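Local structure of WGR domain-containing protein (Bacteroides fragilis, 2RA8) at residues T23-V27 and T38-S44; W158-L164 and K180-S186; F242-K248 and M271-I277. The protein is of unknown function but pairs an N-terminal WGR domain, a module often found in nucleic-acid-binding proteins, with a leucine-rich-repeat domain. All blocks are in the same frame, centred on the assembly; numbering follows the deposited sequence.

Contact 1: T23-V27 and T38-S44; sequences TDVIV and TQVKNFS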
loop_
_atom_site.group_PDB
_atom_site.type_symbol
_atom_site.label_atom_id
_atom_site.label_comp_id
_atom_site.label_asym_id
_atom_site.label_seq_id
_atom_site.Cartn_x
_atom_site.Cartn_y
_atom_site.Cartn_z
ATOM N N THR A 23 -35.932 -4.631 2.422
ATOM C CA THR A 23 -35.178 -3.842 1.456
ATOM C C THR A 23 -33.815 -3.495 2.024
ATOM O O THR A 23 -33.033 -2.775 1.404
ATOM C CB THR A 23 -35.921 -2.531 1.122
ATOM O OG1 THR A 23 -36.303 -1.884 2.345
ATOM C CG2 THR A 23 -37.165 -2.810 0.284
ATOM N N ASP A 24 -33.529 -4.003 3.217
ATOM C CA ASP A 24 -32.252 -3.745 3.870
ATOM C C ASP A 24 -31.268 -4.886 3.751
ATOM O O ASP A 24 -31.630 -6.057 3.906
ATOM C CB ASP A 24 -32.460 -3.450 5.363
ATOM C CG ASP A 24 -33.176 -2.124 5.608
ATOM O OD1 ASP A 24 -32.836 -1.132 4.932
ATOM O OD2 ASP A 24 -34.066 -2.074 6.481
ATOM N N VAL A 25 -30.016 -4.539 3.462
ATOM C CA VAL A 25 -28.940 -5.515 3.375
ATOM C C VAL A 25 -28.123 -5.257 4.625
ATOM O O VAL A 25 -27.655 -4.133 4.853
ATOM C CB VAL A 25 -28.051 -5.301 2.125
ATOM C CG1 VAL A 25 -26.858 -6.247 2.174
ATOM C CG2 VAL A 25 -28.858 -5.549 0.849
ATOM N N ILE A 26 -27.969 -6.286 5.452
ATOM C CA ILE A 26 -27.230 -6.165 6.702
ATOM C C ILE A 26 -25.919 -6.923 6.693
ATOM O O ILE A 26 -25.894 -8.155 6.592
ATOM C CB ILE A 26 -28.091 -6.659 7.880
ATOM C CG1 ILE A 26 -29.451 -5.950 7.853
ATOM C CG2 ILE A 26 -27.374 -6.397 9.198
ATOM C CD1 ILE A 26 -30.462 -6.522 8.816
ATOM N N VAL A 27 -24.824 -6.176 6.809
ATOM C CA VAL A 27 -23.477 -6.734 6.820
ATOM C C VAL A 27 -22.881 -6.619 8.204
ATOM O O VAL A 27 -23.050 -5.602 8.894
ATOM C CB VAL A 27 -22.560 -5.980 5.809
ATOM C CG1 VAL A 27 -21.102 -6.265 6.101
ATOM C CG2 VAL A 27 -22.893 -6.402 4.383
ATOM N N THR A 38 -21.303 -3.431 12.199
ATOM C CA THR A 38 -22.484 -3.677 11.385
ATOM C C THR A 38 -22.823 -2.514 10.505
ATOM O O THR A 38 -22.808 -1.364 10.940
ATOM C CB THR A 38 -23.704 -4.010 12.264
ATOM O OG1 THR A 38 -23.478 -5.261 12.926
ATOM C CG2 THR A 38 -24.968 -4.106 11.415
ATOM N N GLN A 39 -23.125 -2.819 9.250
ATOM C CA GLN A 39 -23.488 -1.814 8.269
ATOM C C GLN A 39 -24.807 -2.222 7.673
ATOM O O GLN A 39 -25.005 -3.386 7.308
ATOM C CB GLN A 39 -22.424 -1.721 7.171
ATOM C CG GLN A 39 -21.024 -1.424 7.690
ATOM C CD GLN A 39 -19.992 -1.330 6.583
ATOM O OE1 GLN A 39 -19.936 -2.184 5.699
ATOM N NE2 GLN A 39 -19.159 -0.293 6.631
ATOM N N VAL A 40 -25.725 -1.266 7.596
ATOM C CA VAL A 40 -27.045 -1.504 7.039
ATOM C C VAL A 40 -27.243 -0.584 5.867
ATOM O O VAL A 40 -26.931 0.610 5.931
ATOM C CB VAL A 40 -28.125 -1.242 8.087
ATOM C CG1 VAL A 40 -29.492 -1.640 7.542
ATOM C CG2 VAL A 40 -27.794 -2.007 9.364
ATOM N N LYS A 41 -27.751 -1.129 4.772
ATOM C CA LYS A 41 -27.967 -0.333 3.574
ATOM C C LYS A 41 -29.335 -0.601 3.027
ATOM O O LYS A 41 -29.676 -1.745 2.714
ATOM C CB LYS A 41 -26.894 -0.676 2.532
ATOM C CG LYS A 41 -26.835 0.256 1.344
ATOM C CD LYS A 41 -25.450 0.253 0.684
ATOM C CE LYS A 41 -25.016 -1.126 0.175
ATOM N NZ LYS A 41 -24.485 -2.052 1.234
ATOM N N ASN A 42 -30.136 0.454 2.923
ATOM C CA ASN A 42 -31.500 0.332 2.420
ATOM C C ASN A 42 -31.560 0.470 0.929
ATOM O O ASN A 42 -30.798 1.227 0.329
ATOM C CB ASN A 42 -32.402 1.382 3.066
ATOM C CG ASN A 42 -33.868 1.154 2.758
ATOM O OD1 ASN A 42 -34.384 0.053 2.934
ATOM N ND2 ASN A 42 -34.548 2.196 2.302
ATOM N N PHE A 43 -32.477 -0.274 0.322
ATOM C CA PHE A 43 -32.652 -0.261 -1.122
ATOM C C PHE A 43 -34.085 0.029 -1.499
ATOM O O PHE A 43 -35.003 -0.137 -0.691
ATOM C CB PHE A 43 -32.212 -1.609 -1.709
ATOM C CG PHE A 43 -30.733 -1.821 -1.663
ATOM C CD1 PHE A 43 -29.945 -1.522 -2.767
ATOM C CD2 PHE A 43 -30.118 -2.244 -0.494
ATOM C CE1 PHE A 43 -28.569 -1.637 -2.705
ATOM C CE2 PHE A 43 -28.743 -2.361 -0.428
ATOM C CZ PHE A 43 -27.968 -2.054 -1.539
ATOM N N SER A 44 -34.267 0.468 -2.740
ATOM C CA SER A 44 -35.572 0.814 -3.281
ATOM C C SER A 44 -36.564 -0.321 -3.293
ATOM O O SER A 44 -37.771 -0.084 -3.311
ATOM C CB SER A 44 -35.417 1.351 -4.705
ATOM O OG SER A 44 -34.797 0.393 -5.547
HETATM O O HOH W 1 -24.582 -3.071 3.798
#

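Contact 2: W158-L164 and K180-S186; sequences WIEQVDL and KGTNNLS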
loop_
_atom_site.group_PDB
_atom_site.type_symbol
_atom_site.label_atom_id
_atom_site.label_comp_id
_atom_site.label_asym_id
_atom_site.label_seq_id
_atom_site.Cartn_x
_atom_site.Cartn_y
_atom_site.Cartn_z
ATOM N N TRP A 158 18.748 -5.304 3.166
ATOM C CA TRP A 158 19.431 -5.135 4.443
ATOM C C TRP A 158 18.992 -6.134 5.492
ATOM O O TRP A 158 19.468 -6.110 6.630
ATOM C CB TRP A 158 19.225 -3.708 4.977
ATOM C CG TRP A 158 19.883 -2.667 4.124
ATOM C CD1 TRP A 158 19.339 -2.009 3.055
ATOM C CD2 TRP A 158 21.238 -2.218 4.230
ATOM N NE1 TRP A 158 20.277 -1.175 2.483
ATOM C CE2 TRP A 158 21.448 -1.288 3.180
ATOM C CE3 TRP A 158 22.292 -2.515 5.100
ATOM C CZ2 TRP A 158 22.677 -0.654 2.991
ATOM C CZ3 TRP A 158 23.511 -1.884 4.910
ATOM C CH2 TRP A 158 23.693 -0.963 3.859
ATOM N N ILE A 159 18.078 -7.020 5.121
ATOM C CA ILE A 159 17.597 -8.027 6.054
ATOM C C ILE A 159 18.693 -9.048 6.241
ATOM O O ILE A 159 19.170 -9.632 5.273
ATOM C CB ILE A 159 16.319 -8.703 5.515
ATOM C CG1 ILE A 159 15.254 -7.643 5.262
ATOM C CG2 ILE A 159 15.793 -9.725 6.520
ATOM C CD1 ILE A 159 13.975 -8.194 4.639
ATOM N N GLU A 160 19.107 -9.255 7.486
ATOM C CA GLU A 160 20.168 -10.214 7.795
ATOM C C GLU A 160 19.630 -11.530 8.306
ATOM O O GLU A 160 19.229 -11.649 9.466
ATOM C CB GLU A 160 21.139 -9.632 8.837
ATOM C CG GLU A 160 21.878 -8.389 8.369
ATOM C CD GLU A 160 22.516 -8.580 7.007
ATOM O OE1 GLU A 160 23.215 -9.600 6.816
ATOM O OE2 GLU A 160 22.320 -7.715 6.128
ATOM N N GLN A 161 19.638 -12.533 7.435
ATOM C CA GLN A 161 19.148 -13.854 7.798
ATOM C C GLN A 161 20.248 -14.734 8.346
ATOM O O GLN A 161 21.381 -14.290 8.521
ATOM C CB GLN A 161 18.510 -14.516 6.570
ATOM C CG GLN A 161 17.386 -13.690 5.941
ATOM C CD GLN A 161 16.135 -13.646 6.799
ATOM O OE1 GLN A 161 16.209 -13.711 8.023
ATOM N NE2 GLN A 161 14.977 -13.520 6.156
ATOM N N VAL A 162 19.911 -15.988 8.630
ATOM C CA VAL A 162 20.870 -16.955 9.151
ATOM C C VAL A 162 20.478 -18.285 8.566
ATOM O O VAL A 162 19.564 -18.356 7.745
ATOM C CB VAL A 162 20.795 -17.066 10.690
ATOM C CG1 VAL A 162 21.222 -15.752 11.341
ATOM C CG2 VAL A 162 19.384 -17.426 11.110
ATOM N N ASP A 163 21.164 -19.348 8.955
ATOM C CA ASP A 163 20.799 -20.667 8.456
ATOM C C ASP A 163 19.498 -21.020 9.146
ATOM O O ASP A 163 19.455 -21.150 10.367
ATOM C CB ASP A 163 21.885 -21.679 8.813
ATOM C CG ASP A 163 21.482 -23.103 8.501
ATOM O OD1 ASP A 163 20.644 -23.312 7.599
ATOM O OD2 ASP A 163 22.022 -24.017 9.153
ATOM N N LEU A 164 18.415 -21.148 8.386
ATOM C CA LEU A 164 17.132 -21.481 9.003
ATOM C C LEU A 164 16.812 -22.959 8.967
ATOM O O LEU A 164 15.727 -23.370 9.368
ATOM C CB LEU A 164 15.984 -20.709 8.330
ATOM C CG LEU A 164 15.942 -19.172 8.443
ATOM C CD1 LEU A 164 14.632 -18.658 7.819
ATOM C CD2 LEU A 164 16.025 -18.750 9.897
ATOM N N LYS A 180 11.261 -13.577 3.619
ATOM C CA LYS A 180 11.561 -12.315 2.952
ATOM C C LYS A 180 12.918 -11.865 3.432
ATOM O O LYS A 180 13.133 -11.761 4.632
ATOM C CB LYS A 180 10.502 -11.260 3.303
ATOM C CG LYS A 180 10.750 -9.884 2.694
ATOM C CD LYS A 180 9.582 -8.947 3.006
ATOM C CE LYS A 180 9.866 -7.539 2.498
ATOM N NZ LYS A 180 8.684 -6.648 2.623
ATOM N N GLY A 181 13.832 -11.589 2.494
ATOM C CA GLY A 181 15.185 -11.181 2.846
ATOM C C GLY A 181 16.055 -12.407 2.630
ATOM O O GLY A 181 15.709 -13.491 3.100
ATOM N N THR A 182 17.178 -12.263 1.933
ATOM C CA THR A 182 18.015 -13.429 1.660
ATOM C C THR A 182 19.493 -13.350 1.987
ATOM O O THR A 182 20.236 -14.299 1.722
ATOM C CB THR A 182 17.865 -13.844 0.190
ATOM O OG1 THR A 182 18.085 -12.701 -0.646
ATOM C CG2 THR A 182 16.464 -14.393 -0.070
ATOM N N ASN A 183 19.943 -12.233 2.550
ATOM C CA ASN A 183 21.354 -12.101 2.917
ATOM C C ASN A 183 21.756 -13.178 3.917
ATOM O O ASN A 183 21.219 -13.239 5.025
ATOM C CB ASN A 183 21.632 -10.727 3.551
ATOM C CG ASN A 183 21.538 -9.580 2.552
ATOM O OD1 ASN A 183 21.641 -8.408 2.930
ATOM N ND2 ASN A 183 21.355 -9.909 1.277
ATOM N N ASN A 184 22.711 -14.023 3.529
ATOM C CA ASN A 184 23.201 -15.096 4.400
ATOM C C ASN A 184 22.120 -16.080 4.786
ATOM O O ASN A 184 22.166 -16.666 5.870
ATOM C CB ASN A 184 23.805 -14.504 5.684
ATOM C CG ASN A 184 25.048 -13.671 5.419
ATOM O OD1 ASN A 184 25.246 -12.618 6.031
ATOM N ND2 ASN A 184 25.900 -14.147 4.513
ATOM N N LEU A 185 21.144 -16.272 3.908
ATOM C CA LEU A 185 20.052 -17.189 4.184
ATOM C C LEU A 185 20.350 -18.582 3.698
ATOM O O LEU A 185 21.039 -18.768 2.701
ATOM C CB LEU A 185 18.756 -16.700 3.505
ATOM C CG LEU A 185 17.593 -17.703 3.433
ATOM C CD1 LEU A 185 17.096 -18.019 4.843
ATOM C CD2 LEU A 185 16.464 -17.146 2.591
ATOM N N SER A 186 19.834 -19.572 4.414
ATOM C CA SER A 186 19.992 -20.966 4.012
ATOM C C SER A 186 18.839 -21.726 4.612
ATOM O O SER A 186 18.300 -21.317 5.637
ATOM C CB SER A 186 21.317 -21.546 4.516
ATOM O OG SER A 186 21.505 -22.853 3.997
HETATM O O HOH W 2 18.228 -9.716 2.483
#

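Contact 3: F242-K248 and M271-I277; sequences FRPLFSK and MFLESDI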
loop_
_atom_site.group_PDB
_atom_site.type_symbol
_atom_site.label_atom_id
_atom_site.label_comp_id
_atom_site.label_asym_id
_atom_site.label_seq_id
_atom_site.Cartn_x
_atom_site.Cartn_y
_atom_site.Cartn_z
ATOM N N PHE A 242 18.004 -21.681 -12.363
ATOM C CA PHE A 242 16.609 -22.010 -12.105
ATOM C C PHE A 242 16.075 -23.149 -12.962
ATOM O O PHE A 242 15.163 -23.874 -12.556
ATOM C CB PHE A 242 15.741 -20.767 -12.323
ATOM C CG PHE A 242 16.105 -19.608 -11.438
ATOM C CD1 PHE A 242 15.935 -19.685 -10.059
ATOM C CD2 PHE A 242 16.608 -18.437 -11.982
ATOM C CE1 PHE A 242 16.263 -18.604 -9.242
ATOM C CE2 PHE A 242 16.934 -17.362 -11.175
ATOM C CZ PHE A 242 16.760 -17.447 -9.801
ATOM N N ARG A 243 16.667 -23.333 -14.137
ATOM C CA ARG A 243 16.205 -24.349 -15.064
ATOM C C ARG A 243 15.922 -25.726 -14.495
ATOM O O ARG A 243 14.876 -26.302 -14.774
ATOM C CB ARG A 243 17.176 -24.448 -16.260
ATOM C CG ARG A 243 17.162 -23.211 -17.175
ATOM C CD ARG A 243 18.022 -23.402 -18.438
ATOM N NE ARG A 243 17.281 -23.054 -19.653
ATOM C CZ ARG A 243 17.224 -21.838 -20.187
ATOM N NH1 ARG A 243 17.874 -20.829 -19.624
ATOM N NH2 ARG A 243 16.508 -21.625 -21.283
ATOM N N PRO A 244 16.837 -26.288 -13.691
ATOM C CA PRO A 244 16.559 -27.624 -13.141
ATOM C C PRO A 244 15.301 -27.730 -12.293
ATOM O O PRO A 244 14.798 -28.834 -12.061
ATOM C CB PRO A 244 17.821 -27.939 -12.345
ATOM C CG PRO A 244 18.890 -27.230 -13.128
ATOM C CD PRO A 244 18.231 -25.895 -13.427
ATOM N N LEU A 245 14.787 -26.588 -11.830
ATOM C CA LEU A 245 13.566 -26.550 -11.015
ATOM C C LEU A 245 12.347 -26.924 -11.821
ATOM O O LEU A 245 11.358 -27.419 -11.282
ATOM C CB LEU A 245 13.344 -25.147 -10.436
ATOM C CG LEU A 245 14.339 -24.641 -9.398
ATOM C CD1 LEU A 245 14.210 -23.129 -9.256
ATOM C CD2 LEU A 245 14.073 -25.325 -8.069
ATOM N N PHE A 246 12.414 -26.673 -13.123
ATOM C CA PHE A 246 11.309 -26.968 -14.024
ATOM C C PHE A 246 11.307 -28.447 -14.390
ATOM O O PHE A 246 11.472 -28.811 -15.553
ATOM C CB PHE A 246 11.438 -26.110 -15.293
ATOM C CG PHE A 246 11.236 -24.625 -15.058
ATOM C CD1 PHE A 246 10.091 -23.987 -15.532
ATOM C CD2 PHE A 246 12.198 -23.870 -14.398
ATOM C CE1 PHE A 246 9.909 -22.607 -15.351
ATOM C CE2 PHE A 246 12.024 -22.494 -14.216
ATOM C CZ PHE A 246 10.881 -21.869 -14.695
ATOM N N SER A 247 11.102 -29.304 -13.395
ATOM C CA SER A 247 11.104 -30.746 -13.619
ATOM C C SER A 247 9.995 -31.463 -12.898
ATOM O O SER A 247 9.886 -31.385 -11.672
ATOM C CB SER A 247 12.451 -31.327 -13.174
ATOM O OG SER A 247 12.373 -32.733 -13.012
ATOM N N LYS A 248 9.161 -32.180 -13.644
ATOM C CA LYS A 248 8.067 -32.910 -13.025
ATOM C C LYS A 248 8.598 -33.970 -12.082
ATOM O O LYS A 248 7.979 -34.274 -11.060
ATOM C CB LYS A 248 7.163 -33.554 -14.090
ATOM C CG LYS A 248 7.810 -34.650 -14.923
ATOM C CD LYS A 248 6.774 -35.275 -15.855
ATOM C CE LYS A 248 7.308 -36.521 -16.546
ATOM N NZ LYS A 248 8.549 -36.250 -17.319
HETATM N N MSE A 271 11.655 -20.999 -20.310
HETATM C CA MSE A 271 11.830 -22.133 -19.406
HETATM C C MSE A 271 10.550 -22.887 -19.227
HETATM O O MSE A 271 10.530 -24.120 -19.278
HETATM C CB MSE A 271 12.322 -21.657 -18.047
HETATM C CG MSE A 271 13.671 -20.995 -18.110
HETATM SE SE MSE A 271 14.368 -20.579 -16.364
HETATM C CE MSE A 271 15.927 -19.606 -16.921
ATOM N N PHE A 272 9.464 -22.149 -19.007
ATOM C CA PHE A 272 8.161 -22.770 -18.837
ATOM C C PHE A 272 7.796 -23.575 -20.058
ATOM O O PHE A 272 7.532 -24.775 -19.968
ATOM C CB PHE A 272 7.076 -21.705 -18.592
ATOM C CG PHE A 272 6.924 -21.305 -17.147
ATOM C CD1 PHE A 272 6.273 -22.139 -16.244
ATOM C CD2 PHE A 272 7.442 -20.102 -16.686
ATOM C CE1 PHE A 272 6.144 -21.775 -14.906
ATOM C CE2 PHE A 272 7.314 -19.738 -15.350
ATOM C CZ PHE A 272 6.665 -20.578 -14.466
ATOM N N LEU A 273 7.802 -22.920 -21.217
ATOM C CA LEU A 273 7.414 -23.566 -22.468
ATOM C C LEU A 273 8.177 -24.803 -22.841
ATOM O O LEU A 273 7.606 -25.725 -23.414
ATOM C CB LEU A 273 7.474 -22.561 -23.626
ATOM C CG LEU A 273 6.535 -21.347 -23.502
ATOM C CD1 LEU A 273 6.772 -20.385 -24.644
ATOM C CD2 LEU A 273 5.093 -21.808 -23.496
ATOM N N GLU A 274 9.462 -24.851 -22.506
ATOM C CA GLU A 274 10.289 -26.004 -22.849
ATOM C C GLU A 274 10.357 -27.067 -21.786
ATOM O O GLU A 274 10.978 -28.110 -21.994
ATOM C CB GLU A 274 11.710 -25.548 -23.152
ATOM C CG GLU A 274 12.367 -24.841 -21.982
ATOM C CD GLU A 274 13.740 -24.296 -22.319
ATOM O OE1 GLU A 274 13.929 -23.804 -23.452
ATOM O OE2 GLU A 274 14.625 -24.343 -21.440
ATOM N N SER A 275 9.715 -26.824 -20.646
ATOM C CA SER A 275 9.752 -27.762 -19.527
ATOM C C SER A 275 8.740 -28.886 -19.557
ATOM O O SER A 275 7.668 -28.771 -20.162
ATOM C CB SER A 275 9.594 -26.988 -18.213
ATOM O OG SER A 275 9.620 -27.856 -17.093
ATOM N N ASP A 276 9.072 -29.986 -18.887
ATOM C CA ASP A 276 8.169 -31.120 -18.829
ATOM C C ASP A 276 7.226 -30.962 -17.660
ATOM O O ASP A 276 6.296 -31.745 -17.496
ATOM C CB ASP A 276 8.960 -32.432 -18.713
ATOM C CG ASP A 276 9.628 -32.604 -17.360
ATOM O OD1 ASP A 276 9.760 -31.611 -16.615
ATOM O OD2 ASP A 276 10.029 -33.744 -17.051
ATOM N N ILE A 277 7.453 -29.937 -16.843
ATOM C CA ILE A 277 6.594 -29.695 -15.689
ATOM C C ILE A 277 5.350 -28.924 -16.089
ATOM O O ILE A 277 4.290 -29.091 -15.482
ATOM C CB ILE A 277 7.361 -28.927 -14.552
ATOM C CG1 ILE A 277 6.580 -29.023 -13.231
ATOM C CG2 ILE A 277 7.544 -27.447 -14.927
ATOM C CD1 ILE A 277 7.403 -28.653 -11.998
HETATM O O HOH W 3 11.870 -30.091 -17.944
HETATM O O HOH W 4 11.483 -34.250 -14.922
#

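Contact 1: T23-V27 and T38-S44
The ring of Phe43 lies against the side chain of Val25, with Phe43 CE2 3.4 Å from Val25 CG2. Val25 is buried here. Ala49 of helix 46-62 touches both side chains, and Ile18 of strand 13-21 also packs on Val25. The backbone bonds beside this overlap are regular. Val25 N donates to Lys41 O at 2.9 Å, and Lys41 N donates back to Val25 O at 3.0 Å. The next hydrogen-bonded pair repeats the pattern, with Val27 N to Gln39 O and Gln39 N to Val27 O both at 2.8 Å. These are the two strands of an antiparallel beta hairpin in the WGR domain. Their axes come within 4.6 Å and run at 165°. Strand 37-42 is the outermost strand of the sheet within this chain, while Ile26 bonds through its backbone to Asp19 of strand 13-21 on the other edge of strand 24-31. Asp24 with Asn42 and Ile26 with Val40 are the non-hydrogen-bonded pairs. Their side chains lie on the face of the sheet opposite to Val25. There, Ile26 CG1 is 4.3 Å from Val40 CG1. Past the strands, Phe43 N still reaches Thr23 O at 2.8 Å, with an N-H...O angle of 135°, more bent than in the strand pairs. Thr23 OG1 donates to Asn42 OD1 at 2.8 Å, so a side-chain bond joins the hairpin at this end too. A water accepts from Lys41 NZ at 2.8 Å and makes a weak bond to Val25 O at 3.4 Å. Gln39 and Lys41 pack on Trp158 of the second subunit.

Contact 2: W158-L164 and K180-S186
Three direct hydrogen bonds join these two loops, and each uses a backbone carbonyl of 180-186. Gln161 N donates to Asn183 O at 3.0 Å. Leu164 N donates to Ser186 O at 2.8 Å. The side chain of Gln161 adds the third, from NE2 to Gly181 O at 3.1 Å. A water extends the set, donating to Ile159 O at 2.9 Å and accepting from Asn183 N at 3.0 Å. Thr182 to Leu185 form a type II turn, closed by Leu185 N to Thr182 O at 3.1 Å. Apolar contacts flank these bonds: Leu164 CD1 meets Leu185 CD1 at 3.9 Å, and Ile159 CD1 lies 3.7 Å from Gly181 CA. A CB on Gly181 would clash with Ile159 CG2. The loops follow neighbouring parallel strands, 143-146 and 176-180, of the leucine-rich-repeat sheet. Asp163 OD1 caps Ser165 N at the start of helix 165-169. With backbone carbonyls as all three acceptors, the fit probably rests on the course of the loops, with the Gln161 amide reading one of those carbonyls.

Contact 3: F242-K248 and M271-I277
This contact belongs to the leucine-rich-repeat domain, where the loop before strand 256-260 meets the end of helix 265-274. Phe246 fills the space between them. Met271 CB sits over the face of the Phe246 ring, 3.8 Å from its centroid, in a CH-pi contact. Met271 is selenomethionine here, and its SE lies obliquely 4.5 Å from the Phe246 centroid as a Met-aromatic contact. The edge of Phe246 points at the face of Phe272 in a T-shaped pair, with centroids 4.9 Å apart and planes at 82°. Leu257 of strand 256-260 touches both rings, so the cluster lies between the parallel sheet and the outer helix of the repeat. Phe246 is also the centre of an inverse gamma turn. Phe246 O accepts from Ser275 OG at 2.6 Å. Ser275 OG in turn accepts from Ile277 N at 3.0 Å, which makes an ST turn. Asp276 holds Lys248 twice: Lys248 N donates to Asp276 OD1 at 3.1 Å, and Lys248 NZ forms a salt bridge with Asp276 OD2 at 2.9 Å. At the other end, Arg243 NH2 forms a salt bridge with Glu274 OE2 at 3.3 Å, whose hydrogen bond is weak. The stronger partner of Arg243 is Glu270, one turn earlier on the helix, in a second salt bridge.

Contact 1 is a surface contact in the WGR sheet, while contacts 2 and 3 are partly buried in the repeat domain. Contact 1 lies on the opposite side of the chain's centre from both, with its own centre about 49 and 51 Å from theirs. Within one chain no two contacts touch, and none share an element. Contacts 2 and 3 are nearer, about 10 Å between closest atoms. Paired strand backbones hold contact 1. Contact 2 also uses backbone bonds, but between irregular loops. Contact 3 relies on aromatic packing inside and salt bridges outside. Across the dimer, Gln39 of contact 1 packs on Trp158 of contact 2 in the second subunit.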